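Local coordinates for SusD superfamily protein (Bacteroides fragilis NCTC 9343, PDB 3NQP) that probably binds glycans at the outer membrane for nutrient uptake, as the starch-binding SusD does, at residues Val65-Ile70 against Gln315-Asn320; Ala38-Thr43 against Gly375-Tyr380; Thr78-Ser83 against Pro495-Met500. All coordinates share one frame; numbering follows the deposited sequence.

Contact 1 of 3, residues Val65-Ile70 against Gln315-Asn320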
loop_
_atom_site.group_PDB
_atom_site.type_symbol
_atom_site.label_atom_id
_atom_site.label_comp_id
_atom_site.label_asym_id
_atom_site.label_seq_id
_atom_site.Cartn_x
_atom_site.Cartn_y
_atom_site.Cartn_z
ATOM N N VAL A 65 -18.394 8.106 -8.342
ATOM C CA VAL A 65 -17.352 7.348 -7.693
ATOM C C VAL A 65 -17.391 7.561 -6.201
ATOM O O VAL A 65 -17.964 8.534 -5.738
ATOM C CB VAL A 65 -15.925 7.716 -8.209
ATOM C CG1 VAL A 65 -15.766 7.321 -9.694
ATOM C CG2 VAL A 65 -15.622 9.176 -7.949
ATOM N N SER A 66 -16.798 6.632 -5.461
ATOM C CA SER A 66 -16.796 6.711 -3.981
ATOM C C SER A 66 -15.645 7.549 -3.445
ATOM O O SER A 66 -14.648 7.776 -4.154
ATOM C CB SER A 66 -16.732 5.312 -3.392
ATOM O OG SER A 66 -17.873 4.548 -3.806
ATOM N N ASN A 67 -15.752 7.963 -2.172
ATOM C CA ASN A 67 -14.690 8.660 -1.480
ATOM C C ASN A 67 -14.216 9.920 -2.211
ATOM O O ASN A 67 -13.026 10.290 -2.144
ATOM C CB ASN A 67 -13.513 7.695 -1.221
ATOM C CG ASN A 67 -13.901 6.519 -0.322
ATOM O OD1 ASN A 67 -13.729 5.357 -0.694
ATOM N ND2 ASN A 67 -14.505 6.828 0.844
ATOM N N GLY A 68 -15.113 10.591 -2.921
ATOM C CA GLY A 68 -14.659 11.753 -3.744
ATOM C C GLY A 68 -13.987 12.833 -2.896
ATOM O O GLY A 68 -13.029 13.482 -3.330
ATOM N N ASP A 69 -14.472 13.053 -1.681
ATOM C CA ASP A 69 -13.823 14.040 -0.803
ATOM C C ASP A 69 -12.352 13.707 -0.469
ATOM O O ASP A 69 -11.503 14.623 -0.403
ATOM C CB ASP A 69 -14.592 14.237 0.492
ATOM C CG ASP A 69 -15.906 15.000 0.291
ATOM O OD1 ASP A 69 -15.957 16.008 -0.455
ATOM O OD2 ASP A 69 -16.887 14.574 0.924
ATOM N N ILE A 70 -12.052 12.441 -0.209
ATOM C CA ILE A 70 -10.633 12.034 0.031
ATOM C C ILE A 70 -9.787 12.366 -1.207
ATOM O O ILE A 70 -8.715 12.983 -1.119
ATOM C CB ILE A 70 -10.465 10.515 0.405
ATOM C CG1 ILE A 70 -11.178 10.179 1.718
ATOM C CG2 ILE A 70 -8.949 10.119 0.561
ATOM C CD1 ILE A 70 -11.158 8.727 2.091
ATOM N N GLN A 315 -17.890 0.416 -11.400
ATOM C CA GLN A 315 -16.778 1.343 -11.568
ATOM C C GLN A 315 -16.996 2.551 -10.676
ATOM O O GLN A 315 -17.510 3.594 -11.091
ATOM C CB GLN A 315 -16.547 1.777 -13.025
ATOM C CG GLN A 315 -15.128 2.383 -13.172
ATOM C CD GLN A 315 -14.756 2.707 -14.580
ATOM O OE1 GLN A 315 -15.609 3.126 -15.351
ATOM N NE2 GLN A 315 -13.454 2.577 -14.921
ATOM N N THR A 316 -16.623 2.351 -9.426
ATOM C CA THR A 316 -16.698 3.368 -8.399
ATOM C C THR A 316 -15.322 3.842 -7.919
ATOM O O THR A 316 -15.237 4.682 -7.055
ATOM C CB THR A 316 -17.576 2.875 -7.175
ATOM O OG1 THR A 316 -17.165 1.581 -6.736
ATOM C CG2 THR A 316 -19.087 2.810 -7.579
ATOM N N TYR A 317 -14.260 3.316 -8.510
ATOM C CA TYR A 317 -12.902 3.820 -8.365
ATOM C C TYR A 317 -12.272 3.716 -9.752
ATOM O O TYR A 317 -12.356 2.638 -10.390
ATOM C CB TYR A 317 -12.043 2.958 -7.375
ATOM C CG TYR A 317 -12.580 2.991 -5.967
ATOM C CD1 TYR A 317 -13.574 2.104 -5.570
ATOM C CD2 TYR A 317 -12.161 3.940 -5.055
ATOM C CE1 TYR A 317 -14.133 2.149 -4.315
ATOM C CE2 TYR A 317 -12.703 3.985 -3.792
ATOM C CZ TYR A 317 -13.681 3.077 -3.413
ATOM O OH TYR A 317 -14.260 3.137 -2.174
ATOM N N GLU A 318 -11.692 4.807 -10.237
ATOM C CA GLU A 318 -11.098 4.830 -11.570
ATOM C C GLU A 318 -9.902 5.765 -11.663
ATOM O O GLU A 318 -9.999 6.950 -11.365
ATOM C CB GLU A 318 -12.087 5.303 -12.638
ATOM C CG GLU A 318 -11.563 5.121 -14.144
ATOM C CD GLU A 318 -12.617 5.559 -15.166
ATOM O OE1 GLU A 318 -13.721 5.948 -14.741
ATOM O OE2 GLU A 318 -12.355 5.446 -16.391
ATOM N N TYR A 319 -8.810 5.248 -12.201
ATOM C CA TYR A 319 -7.647 6.082 -12.447
ATOM C C TYR A 319 -7.860 6.994 -13.622
ATOM O O TYR A 319 -8.459 6.612 -14.637
ATOM C CB TYR A 319 -6.416 5.236 -12.686
ATOM C CG TYR A 319 -5.972 4.511 -11.445
ATOM C CD1 TYR A 319 -5.181 5.143 -10.509
ATOM C CD2 TYR A 319 -6.357 3.207 -11.207
ATOM C CE1 TYR A 319 -4.789 4.488 -9.329
ATOM C CE2 TYR A 319 -5.928 2.515 -10.029
ATOM C CZ TYR A 319 -5.162 3.201 -9.103
ATOM O OH TYR A 319 -4.747 2.593 -7.941
ATOM N N ASN A 320 -7.325 8.207 -13.507
ATOM C CA ASN A 320 -7.288 9.140 -14.636
ATOM C C ASN A 320 -6.595 8.374 -15.750
ATOM O O ASN A 320 -5.635 7.641 -15.500
ATOM C CB ASN A 320 -6.445 10.334 -14.230
ATOM C CG ASN A 320 -6.424 11.417 -15.243
ATOM O OD1 ASN A 320 -5.855 11.258 -16.332
ATOM N ND2 ASN A 320 -7.032 12.564 -14.899
HETATM O O HOH W 1 -13.299 6.723 -6.285
#
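The Y317 ring meets N67 at its edge: N67 OD1 lies near the ring plane, beside the phenol oxygen, while CB of S66 comes in obliquely and stands 3.5 Å from Y317 OH. F283 meets the same ring with nearly parallel planes and W40 makes an edge-to-face contact. In this SusD-family fold the contact ties the loop leading into helix 68-71 to the loop just ahead of helix 321-325, joining the N-terminal part of the chain to a segment of the SusD-family region. Y317 OH donates to N67 OD1 at 2.7 Å, with the donor tilted 24° from the carbonyl plane. N67 holds the N-cap position of helix 68-71 but makes no capping bond with its side chain; CG stands anti to the carbonyl carbon (chi1 -62°), and OD1 accepts the hydrogen bond from Y317 OH.

Beside this pair the backbones meet directly. S66 N donates to T316 O at 3.0 Å, an almost straight bond that lands on a lone pair in the carbonyl plane. That carbonyl is also crowded by V65, whose CB sits 3.3 Å from T316 O. The T316 hydroxyl is hydrogen-bonded to N314; T316 CB lies 3.8 Å from S66 OG. A water lies 2.7 Å from S66 O and 2.9 Å from T316 O, placed to donate to both, though other acceptors compete for its two protons.

Contact 2 of 3, residues Ala38-Thr43 against Gly375-Tyr380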
loop_
_atom_site.group_PDB
_atom_site.type_symbol
_atom_site.label_atom_id
_atom_site.label_comp_id
_atom_site.label_asym_id
_atom_site.label_seq_id
_atom_site.Cartn_x
_atom_site.Cartn_y
_atom_site.Cartn_z
ATOM N N ALA A 38 -8.878 -5.071 7.596
ATOM C CA ALA A 38 -8.367 -3.674 7.465
ATOM C C ALA A 38 -7.515 -3.431 6.231
ATOM O O ALA A 38 -7.012 -2.307 6.028
ATOM C CB ALA A 38 -7.583 -3.298 8.707
ATOM N N ALA A 39 -7.371 -4.437 5.368
ATOM C CA ALA A 39 -6.478 -4.321 4.217
ATOM C C ALA A 39 -6.934 -3.280 3.181
ATOM O O ALA A 39 -6.111 -2.558 2.611
ATOM C CB ALA A 39 -6.288 -5.668 3.543
ATOM N N TRP A 40 -8.228 -3.190 2.933
ATOM C CA TRP A 40 -8.706 -2.198 1.958
ATOM C C TRP A 40 -8.370 -0.812 2.482
ATOM O O TRP A 40 -7.857 0.036 1.755
ATOM C CB TRP A 40 -10.207 -2.345 1.740
ATOM C CG TRP A 40 -10.775 -1.365 0.771
ATOM C CD1 TRP A 40 -11.262 -0.119 1.065
ATOM C CD2 TRP A 40 -10.949 -1.540 -0.645
ATOM N NE1 TRP A 40 -11.727 0.483 -0.060
ATOM C CE2 TRP A 40 -11.548 -0.358 -1.132
ATOM C CE3 TRP A 40 -10.652 -2.562 -1.533
ATOM C CZ2 TRP A 40 -11.862 -0.186 -2.465
ATOM C CZ3 TRP A 40 -10.974 -2.410 -2.871
ATOM C CH2 TRP A 40 -11.570 -1.233 -3.326
ATOM N N GLN A 41 -8.619 -0.570 3.764
ATOM C CA GLN A 41 -8.312 0.753 4.298
ATOM C C GLN A 41 -6.814 1.061 4.219
ATOM O O GLN A 41 -6.420 2.211 3.955
ATOM C CB GLN A 41 -8.797 0.878 5.749
ATOM C CG GLN A 41 -8.479 2.165 6.367
ATOM C CD GLN A 41 -9.171 2.317 7.689
ATOM O OE1 GLN A 41 -10.226 2.968 7.771
ATOM N NE2 GLN A 41 -8.596 1.703 8.746
ATOM N N HIS A 42 -5.989 0.065 4.527
ATOM C CA HIS A 42 -4.543 0.253 4.557
ATOM C C HIS A 42 -4.007 0.601 3.153
ATOM O O HIS A 42 -3.219 1.553 2.971
ATOM C CB HIS A 42 -3.840 -0.981 5.125
ATOM C CG HIS A 42 -2.374 -0.990 4.876
ATOM N ND1 HIS A 42 -1.494 -0.228 5.608
ATOM C CD2 HIS A 42 -1.629 -1.634 3.942
ATOM C CE1 HIS A 42 -0.265 -0.405 5.143
ATOM N NE2 HIS A 42 -0.323 -1.241 4.115
ATOM N N THR A 43 -4.430 -0.179 2.164
ATOM C CA THR A 43 -3.880 -0.112 0.839
ATOM C C THR A 43 -4.608 0.960 0.025
ATOM O O THR A 43 -3.966 1.871 -0.549
ATOM C CB THR A 43 -3.980 -1.488 0.151
ATOM O OG1 THR A 43 -3.074 -2.402 0.800
ATOM C CG2 THR A 43 -3.702 -1.397 -1.345
ATOM N N GLY A 375 -8.082 -12.357 -5.092
ATOM C CA GLY A 375 -6.688 -11.925 -5.205
ATOM C C GLY A 375 -6.129 -11.520 -3.830
ATOM O O GLY A 375 -6.808 -10.848 -3.075
ATOM N N ASP A 376 -4.929 -11.956 -3.477
ATOM C CA ASP A 376 -4.381 -11.615 -2.153
ATOM C C ASP A 376 -3.941 -10.159 -2.159
ATOM O O ASP A 376 -3.565 -9.613 -3.216
ATOM C CB ASP A 376 -3.160 -12.481 -1.815
ATOM C CG ASP A 376 -3.524 -13.890 -1.296
ATOM O OD1 ASP A 376 -4.734 -14.217 -1.190
ATOM O OD2 ASP A 376 -2.552 -14.663 -1.004
ATOM N N TYR A 377 -4.012 -9.506 -0.996
ATOM C CA TYR A 377 -3.530 -8.115 -0.896
ATOM C C TYR A 377 -2.049 -8.097 -0.457
ATOM O O TYR A 377 -1.738 -8.302 0.725
ATOM C CB TYR A 377 -4.456 -7.298 0.053
ATOM C CG TYR A 377 -5.450 -6.411 -0.671
ATOM C CD1 TYR A 377 -6.248 -6.909 -1.697
ATOM C CD2 TYR A 377 -5.534 -5.055 -0.402
ATOM C CE1 TYR A 377 -7.124 -6.093 -2.369
ATOM C CE2 TYR A 377 -6.381 -4.236 -1.102
ATOM C CZ TYR A 377 -7.169 -4.739 -2.074
ATOM O OH TYR A 377 -7.979 -3.880 -2.773
ATOM N N ILE A 378 -1.139 -7.879 -1.407
ATOM C CA ILE A 378 0.313 -7.946 -1.111
ATOM C C ILE A 378 0.671 -6.647 -0.438
ATOM O O ILE A 378 0.346 -5.585 -0.983
ATOM C CB ILE A 378 1.153 -8.081 -2.412
ATOM C CG1 ILE A 378 0.699 -9.333 -3.171
ATOM C CG2 ILE A 378 2.681 -8.018 -2.067
ATOM C CD1 ILE A 378 1.227 -9.526 -4.588
ATOM N N PHE A 379 1.273 -6.722 0.753
ATOM C CA PHE A 379 1.774 -5.563 1.458
ATOM C C PHE A 379 3.255 -5.326 1.154
ATOM O O PHE A 379 3.644 -4.192 0.972
ATOM C CB PHE A 379 1.591 -5.725 2.978
ATOM C CG PHE A 379 0.186 -5.539 3.456
ATOM C CD1 PHE A 379 -0.867 -5.286 2.593
ATOM C CD2 PHE A 379 -0.074 -5.652 4.803
ATOM C CE1 PHE A 379 -2.158 -5.099 3.091
ATOM C CE2 PHE A 379 -1.348 -5.460 5.304
ATOM C CZ PHE A 379 -2.382 -5.188 4.467
ATOM N N TYR A 380 4.075 -6.380 1.111
ATOM C CA TYR A 380 5.489 -6.234 0.731
ATOM C C TYR A 380 5.860 -7.299 -0.289
ATOM O O TYR A 380 5.596 -8.468 -0.035
ATOM C CB TYR A 380 6.414 -6.404 1.911
ATOM C CG TYR A 380 6.202 -5.420 2.998
ATOM C CD1 TYR A 380 6.492 -4.064 2.784
ATOM C CD2 TYR A 380 5.677 -5.795 4.223
ATOM C CE1 TYR A 380 6.314 -3.139 3.739
ATOM C CE2 TYR A 380 5.487 -4.828 5.232
ATOM C CZ TYR A 380 5.800 -3.497 4.971
ATOM O OH TYR A 380 5.651 -2.494 5.916
HETATM O O HOH W 2 -2.333 -4.725 -0.840
#
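H42 lays the CD2 corner of its imidazole over one face of the F379 ring, toward the rim, with H42 CD2 3.6 Å from F379 CE1. The two side chains reach toward each other tip to tip, but their planes are 48° apart with centroids at 4.5 Å, so the pair is oblique and not a stack. H42 ND1 is hydrogen-bonded to D130, which should help fix the imidazole's rotation, and F126 meets both rings, almost parallel to that of F379. At the edge of F379, near its plane, A39 CB lies 4.0 Å from F379 CZ, and it is 4.1 Å from Y377 CD2, so the one methyl touches both aromatic side chains.

The start of helix 39-48 packs here against the small antiparallel sheet of strands 265-269 and 377-381. A classic beta bulge interrupts strand 377-381, F379 and Y380 sharing F267 as their partner on strand 265-269, and the chain turns a corner at F379. F379 CG is anti to the carbonyl carbon (chi1 -75°), and the end of the ring comes nearer the helix than the start of the side chain does.

Y377 points at the helix and crosses T43 obliquely, its CD2 and CE2 against CB and CG2 of the threonine. Its hydroxyl, bonded to N280, ends 3.2 Å from W40 CE3, oblique to the indole. T43 OG1 is 2.9 Å from a water that donates to I378 O at 2.8 Å, and this water lies at the edge of the F379 ring, in its plane.

Contact 3 of 3, residues Thr78-Ser83 against Pro495-Met500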
loop_
_atom_site.group_PDB
_atom_site.type_symbol
_atom_site.label_atom_id
_atom_site.label_comp_id
_atom_site.label_asym_id
_atom_site.label_seq_id
_atom_site.Cartn_x
_atom_site.Cartn_y
_atom_site.Cartn_z
ATOM N N THR A 78 -15.855 17.828 9.416
ATOM C CA THR A 78 -17.044 17.115 8.929
ATOM C C THR A 78 -16.768 16.330 7.650
ATOM O O THR A 78 -17.685 15.737 7.099
ATOM C CB THR A 78 -18.251 18.060 8.734
ATOM O OG1 THR A 78 -17.898 19.141 7.876
ATOM C CG2 THR A 78 -18.702 18.639 10.107
ATOM N N HIS A 79 -15.507 16.316 7.193
ATOM C CA HIS A 79 -15.077 15.522 6.042
ATOM C C HIS A 79 -13.727 14.855 6.404
ATOM O O HIS A 79 -12.655 15.387 6.120
ATOM C CB HIS A 79 -14.933 16.385 4.768
ATOM C CG HIS A 79 -16.143 17.208 4.428
ATOM N ND1 HIS A 79 -16.469 18.358 5.113
ATOM C CD2 HIS A 79 -17.088 17.066 3.463
ATOM C CE1 HIS A 79 -17.573 18.879 4.601
ATOM N NE2 HIS A 79 -17.981 18.106 3.613
ATOM N N THR A 80 -13.792 13.712 7.081
ATOM C CA THR A 80 -12.632 13.140 7.759
ATOM C C THR A 80 -12.077 11.866 7.072
ATOM O O THR A 80 -11.049 11.320 7.492
ATOM C CB THR A 80 -12.920 12.855 9.219
ATOM O OG1 THR A 80 -13.831 11.771 9.330
ATOM C CG2 THR A 80 -13.509 14.121 9.946
ATOM N N GLY A 81 -12.729 11.456 5.983
ATOM C CA GLY A 81 -12.255 10.358 5.143
ATOM C C GLY A 81 -12.641 9.003 5.720
ATOM O O GLY A 81 -13.256 8.170 5.036
ATOM N N VAL A 82 -12.196 8.790 6.962
ATOM C CA VAL A 82 -12.583 7.648 7.783
ATOM C C VAL A 82 -13.051 8.172 9.125
ATOM O O VAL A 82 -12.752 9.317 9.467
ATOM C CB VAL A 82 -11.413 6.646 7.990
ATOM C CG1 VAL A 82 -10.889 6.123 6.607
ATOM C CG2 VAL A 82 -10.273 7.224 8.856
ATOM N N SER A 83 -13.771 7.334 9.869
ATOM C CA SER A 83 -14.221 7.656 11.212
ATOM C C SER A 83 -13.440 6.849 12.201
ATOM O O SER A 83 -12.838 5.843 11.841
ATOM C CB SER A 83 -15.688 7.257 11.395
ATOM O OG SER A 83 -16.473 7.911 10.418
ATOM N N PRO A 495 -7.923 14.914 9.675
ATOM C CA PRO A 495 -8.620 15.392 10.866
ATOM C C PRO A 495 -9.474 14.299 11.495
ATOM O O PRO A 495 -9.672 13.244 10.904
ATOM C CB PRO A 495 -9.520 16.475 10.303
ATOM C CG PRO A 495 -9.903 15.939 8.913
ATOM C CD PRO A 495 -8.732 15.116 8.456
ATOM N N ILE A 496 -9.931 14.532 12.718
ATOM C CA ILE A 496 -10.924 13.664 13.320
ATOM C C ILE A 496 -12.295 14.383 13.395
ATOM O O ILE A 496 -12.370 15.632 13.367
ATOM C CB ILE A 496 -10.423 13.111 14.647
ATOM C CG1 ILE A 496 -10.202 14.221 15.650
ATOM C CG2 ILE A 496 -9.074 12.297 14.450
ATOM C CD1 ILE A 496 -9.951 13.669 17.051
ATOM N N GLU A 497 -13.345 13.578 13.498
ATOM C CA GLU A 497 -14.751 14.020 13.429
ATOM C C GLU A 497 -15.125 14.911 14.613
ATOM O O GLU A 497 -14.808 14.585 15.758
ATOM C CB GLU A 497 -15.774 12.848 13.547
ATOM C CG GLU A 497 -15.638 11.653 12.737
ATOM C CD GLU A 497 -14.707 10.660 13.358
ATOM O OE1 GLU A 497 -13.507 10.909 13.213
ATOM O OE2 GLU A 497 -15.140 9.670 13.982
ATOM N N LYS A 498 -15.888 15.957 14.310
ATOM C CA LYS A 498 -16.500 16.841 15.289
ATOM C C LYS A 498 -17.268 16.041 16.331
ATOM O O LYS A 498 -17.198 16.349 17.495
ATOM C CB LYS A 498 -17.482 17.810 14.586
ATOM C CG LYS A 498 -18.051 18.939 15.470
ATOM C CD LYS A 498 -19.148 19.754 14.733
ATOM C CE LYS A 498 -19.637 20.998 15.550
ATOM N NZ LYS A 498 -18.635 22.147 15.559
ATOM N N THR A 499 -18.032 15.038 15.906
ATOM C CA THR A 499 -18.866 14.279 16.854
ATOM C C THR A 499 -18.004 13.615 17.908
ATOM O O THR A 499 -18.328 13.663 19.102
ATOM C CB THR A 499 -19.757 13.201 16.172
ATOM O OG1 THR A 499 -18.984 12.495 15.202
ATOM C CG2 THR A 499 -20.955 13.829 15.519
HETATM N N MSE A 500 -16.899 13.005 17.477
HETATM C CA MSE A 500 -15.932 12.390 18.419
HETATM C C MSE A 500 -15.299 13.408 19.360
HETATM O O MSE A 500 -15.088 13.132 20.553
HETATM C CB MSE A 500 -14.821 11.634 17.664
HETATM C CG MSE A 500 -14.939 10.131 17.715
HETATM SE SE MSE A 500 -13.248 9.160 17.564
HETATM C CE MSE A 500 -12.445 10.298 16.253
HETATM O O HOH W 3 -10.232 10.626 10.312
#
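The loop at T78-S83 passes closest to P495-M500 where the CA atoms of T80 and P495 come within 5.6 Å, and G81, with a positive phi of 82°, turns the chain so that V82 O comes back beside the threonine. T80 OG1 sits between the backbone N and the carbonyl carbon (chi1 70°), and from there it donates to V82 O at 2.7 Å, approaching from above that carbonyl's plane. A weak V82 N to T80 O bond closes a classic gamma turn with G81 at its centre. While the hydroxyl donates within its own loop, it is mainly T80's carbons that meet the other segment: the methyl CG2 lies 3.6 Å from E497 N, a buried amide that has no partner in the model, and CB stands 3.7 Å from P495 O. The pyrrolidine ring of P495 adds its CG, close to T80 CA and H79 O.

E497, at the N-cap position of helix 498-503, crosses T80 at about a right angle. Its chain bends at chi2 (85°), and the carboxylate comes round to S83, where OE2 is 3.5 Å from S83 CA. The same oxygen bonds the backbone N of K84, pinning the acid to the loop. A water 3.0 Å from V82 O and 2.7 Å from P495 O bridges the two backbones, although more acceptors surround it than it has protons.

K498 adds a salt bridge to E77, the residue just before T78. In this SusD-family protein the contact joins the loop ahead of helix 89-102 to the C-terminal helix 498-503. Behind it, V82 rests on Q41 and T45 of helix 39-48, and both V82 and I496 touch Y135 at the end of helix 110-135.

How the contacts relate
Each contact joins the N-terminal part of the chain to the SusD-family region. Contact 1 is nested inside the loop closed by contact 2, whereas contact 3 crosses both. Contact 2 is the deepest, about 7 Å from the chain's centre to its own, against about 17 Å for contact 1 and 22 Å for contact 3. Their centres lie 18 to 23 Å apart, yet all three touch. W40 links contacts 1 and 2, its CZ2 3.7 Å from Y317 CE1. Q41, on the same helix, places OE1 3.4 Å from V82 CG1 of contact 3. Between contacts 1 and 3, I70 CG1 packs 3.6 Å from G81 CA.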